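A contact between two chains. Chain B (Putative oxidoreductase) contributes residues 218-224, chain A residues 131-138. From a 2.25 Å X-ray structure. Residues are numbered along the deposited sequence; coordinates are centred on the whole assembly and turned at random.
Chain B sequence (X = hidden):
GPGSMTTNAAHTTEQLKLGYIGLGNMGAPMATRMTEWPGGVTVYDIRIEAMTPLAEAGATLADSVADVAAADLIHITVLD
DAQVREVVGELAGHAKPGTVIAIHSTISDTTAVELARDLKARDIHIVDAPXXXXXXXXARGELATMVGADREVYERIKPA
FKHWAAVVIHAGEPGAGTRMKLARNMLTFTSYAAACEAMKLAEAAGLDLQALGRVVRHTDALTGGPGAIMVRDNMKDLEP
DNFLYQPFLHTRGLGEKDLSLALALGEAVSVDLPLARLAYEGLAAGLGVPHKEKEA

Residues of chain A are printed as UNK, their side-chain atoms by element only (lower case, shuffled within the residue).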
# COMPACT_ATOMS: atom_id res chain seq x y z
N HIS B 218 6.09 -6.01 -4.16
CA HIS B 218 5.56 -7.27 -4.66
C HIS B 218 4.37 -7.75 -3.85
O HIS B 218 3.34 -8.12 -4.41
CB HIS B 218 6.63 -8.36 -4.66
CG HIS B 218 6.10 -9.70 -5.07
ND1 HIS B 218 5.84 -10.03 -6.39
CD2 HIS B 218 5.75 -10.78 -4.34
CE1 HIS B 218 5.37 -11.26 -6.45
NE2 HIS B 218 5.31 -11.74 -5.22
N THR B 219 4.52 -7.73 -2.53
CA THR B 219 3.49 -8.26 -1.64
C THR B 219 2.25 -7.36 -1.59
O THR B 219 1.13 -7.86 -1.46
CB THR B 219 4.05 -8.51 -0.23
OG1 THR B 219 4.69 -7.33 0.27
CG2 THR B 219 5.07 -9.65 -0.28
N ASP B 220 2.45 -6.05 -1.72
CA ASP B 220 1.32 -5.12 -1.80
C ASP B 220 0.52 -5.26 -3.10
O ASP B 220 -0.69 -4.99 -3.11
CB ASP B 220 1.77 -3.67 -1.57
CG ASP B 220 1.93 -3.32 -0.10
OD1 ASP B 220 1.39 -4.07 0.75
OD2 ASP B 220 2.59 -2.31 0.22
N ALA B 221 1.17 -5.67 -4.18
CA ALA B 221 0.44 -6.03 -5.40
C ALA B 221 -0.50 -7.21 -5.13
O ALA B 221 -1.63 -7.24 -5.61
CB ALA B 221 1.40 -6.36 -6.54
N LEU B 222 -0.02 -8.17 -4.34
CA LEU B 222 -0.80 -9.36 -4.01
C LEU B 222 -1.94 -9.09 -3.04
O LEU B 222 -3.08 -9.48 -3.30
CB LEU B 222 0.11 -10.45 -3.43
CG LEU B 222 1.23 -10.98 -4.32
CD1 LEU B 222 2.07 -11.98 -3.55
CD2 LEU B 222 0.66 -11.62 -5.59
N THR B 223 -1.64 -8.44 -1.92
CA THR B 223 -2.62 -8.27 -0.84
C THR B 223 -3.56 -7.08 -1.04
O THR B 223 -4.64 -7.03 -0.44
CB THR B 223 -1.95 -8.11 0.54
OG1 THR B 223 -1.21 -6.88 0.58
CG2 THR B 223 -1.02 -9.29 0.83
N GLY B 224 -3.15 -6.12 -1.86
CA GLY B 224 -3.95 -4.91 -2.10
C GLY B 224 -3.43 -3.68 -1.39
O GLY B 224 -3.78 -2.55 -1.76
N UNK A 131 7.38 -15.43 5.29
CA UNK A 131 6.76 -15.17 4.00
C UNK A 131 5.80 -13.99 4.05
O UNK A 131 5.36 -13.55 5.12
c UNK A 131 6.03 -16.41 3.46
c UNK A 131 4.90 -16.83 4.40
c UNK A 131 7.01 -17.56 3.25
N UNK A 132 5.49 -13.48 2.86
CA UNK A 132 4.54 -12.39 2.65
C UNK A 132 4.14 -12.47 1.17
O UNK A 132 4.95 -12.89 0.36
c UNK A 132 5.22 -11.06 2.99
o UNK A 132 4.46 -9.94 2.57
N UNK A 133 2.90 -12.16 0.78
CA UNK A 133 1.75 -12.04 1.65
C UNK A 133 0.55 -12.75 1.04
O UNK A 133 0.18 -12.49 -0.11
N UNK A 134 -0.03 -13.68 1.79
CA UNK A 134 -1.37 -14.18 1.51
C UNK A 134 -1.49 -15.65 1.15
O UNK A 134 -0.64 -16.20 0.45
N UNK A 135 -2.57 -16.27 1.63
CA UNK A 135 -2.89 -17.66 1.34
C UNK A 135 -3.04 -17.92 -0.16
O UNK A 135 -2.49 -18.90 -0.68
c UNK A 135 -4.17 -18.08 2.07
N UNK A 136 -3.77 -17.05 -0.86
CA UNK A 136 -3.99 -17.19 -2.30
C UNK A 136 -2.67 -17.23 -3.06
O UNK A 136 -2.47 -18.08 -3.92
c UNK A 136 -4.87 -16.06 -2.82
N UNK A 137 -1.79 -16.29 -2.74
CA UNK A 137 -0.45 -16.24 -3.33
C UNK A 137 0.34 -17.51 -3.02
O UNK A 137 1.04 -18.03 -3.89
c UNK A 137 0.30 -15.02 -2.82
N UNK A 138 0.21 -18.01 -1.80
CA UNK A 138 0.83 -19.27 -1.41
C UNK A 138 0.40 -20.40 -2.34
O UNK A 138 1.24 -21.12 -2.87
c UNK A 138 0.49 -19.61 0.04

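Position 131 of chain A carries three side-chain carbons, one bonded to CA and bearing the other two. Branching at the first carbon with no heteroatom identifies valine, A:Val131. It lies in a strand, where a beta-branched side chain is well accommodated, and it stays clear of the chain B stretch.

Position 132 has one carbon followed by one oxygen, with no branch, and that oxygen lies 2.9 Å from CG2 of B:Thr219. This is serine, A:Ser132. Its short side chain, with chi1 in the t well, brings the oxygen very close to the threonine methyl. The two hydroxyls are not hydrogen-bonded: B:Thr219 OG1 is 3.5 Å from A:Ser132 OG at a poor angle, and is hydrogen-bonded elsewhere in the structure.

Position 133 has no side-chain atoms, and its backbone itself meets the helix: its N is 3.5 Å from B:Thr219 CG2, and its O is 3.5 Å from B:Thr223 CG2 and 3.9 Å from B:Leu222 CB. It is glycine, A:Gly133, preceded by a cis peptide bond. An ideal CB would point toward the helix and fall 3.0 Å from B:Thr223 CG2, a clash that the bare backbone avoids.

Position 134 also lacks a side chain and is A:Gly134. Its phi of 117° would jam a CB against the preceding carbonyl oxygen, so the conformation alone calls for glycine. It occupies the N-cap position of the following helix.

Positions 135 and 136 each have a single side-chain carbon: A:Ala135 and A:Ala136. Both are exposed, in the first turn of a helix, which alanine favours, and neither reaches the chain B stretch.

Position 137 again has one carbon, a CB that points toward chain B and packs 3.6 Å from B:Leu222 CD1. This is A:Ala137, a short methyl meeting a longer apolar side chain.

Position 138, with one carbon, is A:Ala138. It is out of reach of the chain B stretch; a single methyl is compatible with this buried place, and alanine favours helix. Its N donates to A:Gly134 O at 3.0 Å, closing the first helical turn.

The contact works by close fit, without a hydrogen bond between the stretches. B:Thr219, B:Leu222 and B:Thr223 lie along the helix, whose regular spacing is held in part by B:Thr223 N donating to B:Thr219 O at 2.9 Å. The bare backbone of A:Gly133 lets the helix approach closely: CA of A:Gly133 lies 5.3 Å from CA of B:Thr219. B:Leu222 adds the apolar contact with A:Ala137. Together the stretches bury 235 Å².

Chain A (131-138) VSGGAAAA
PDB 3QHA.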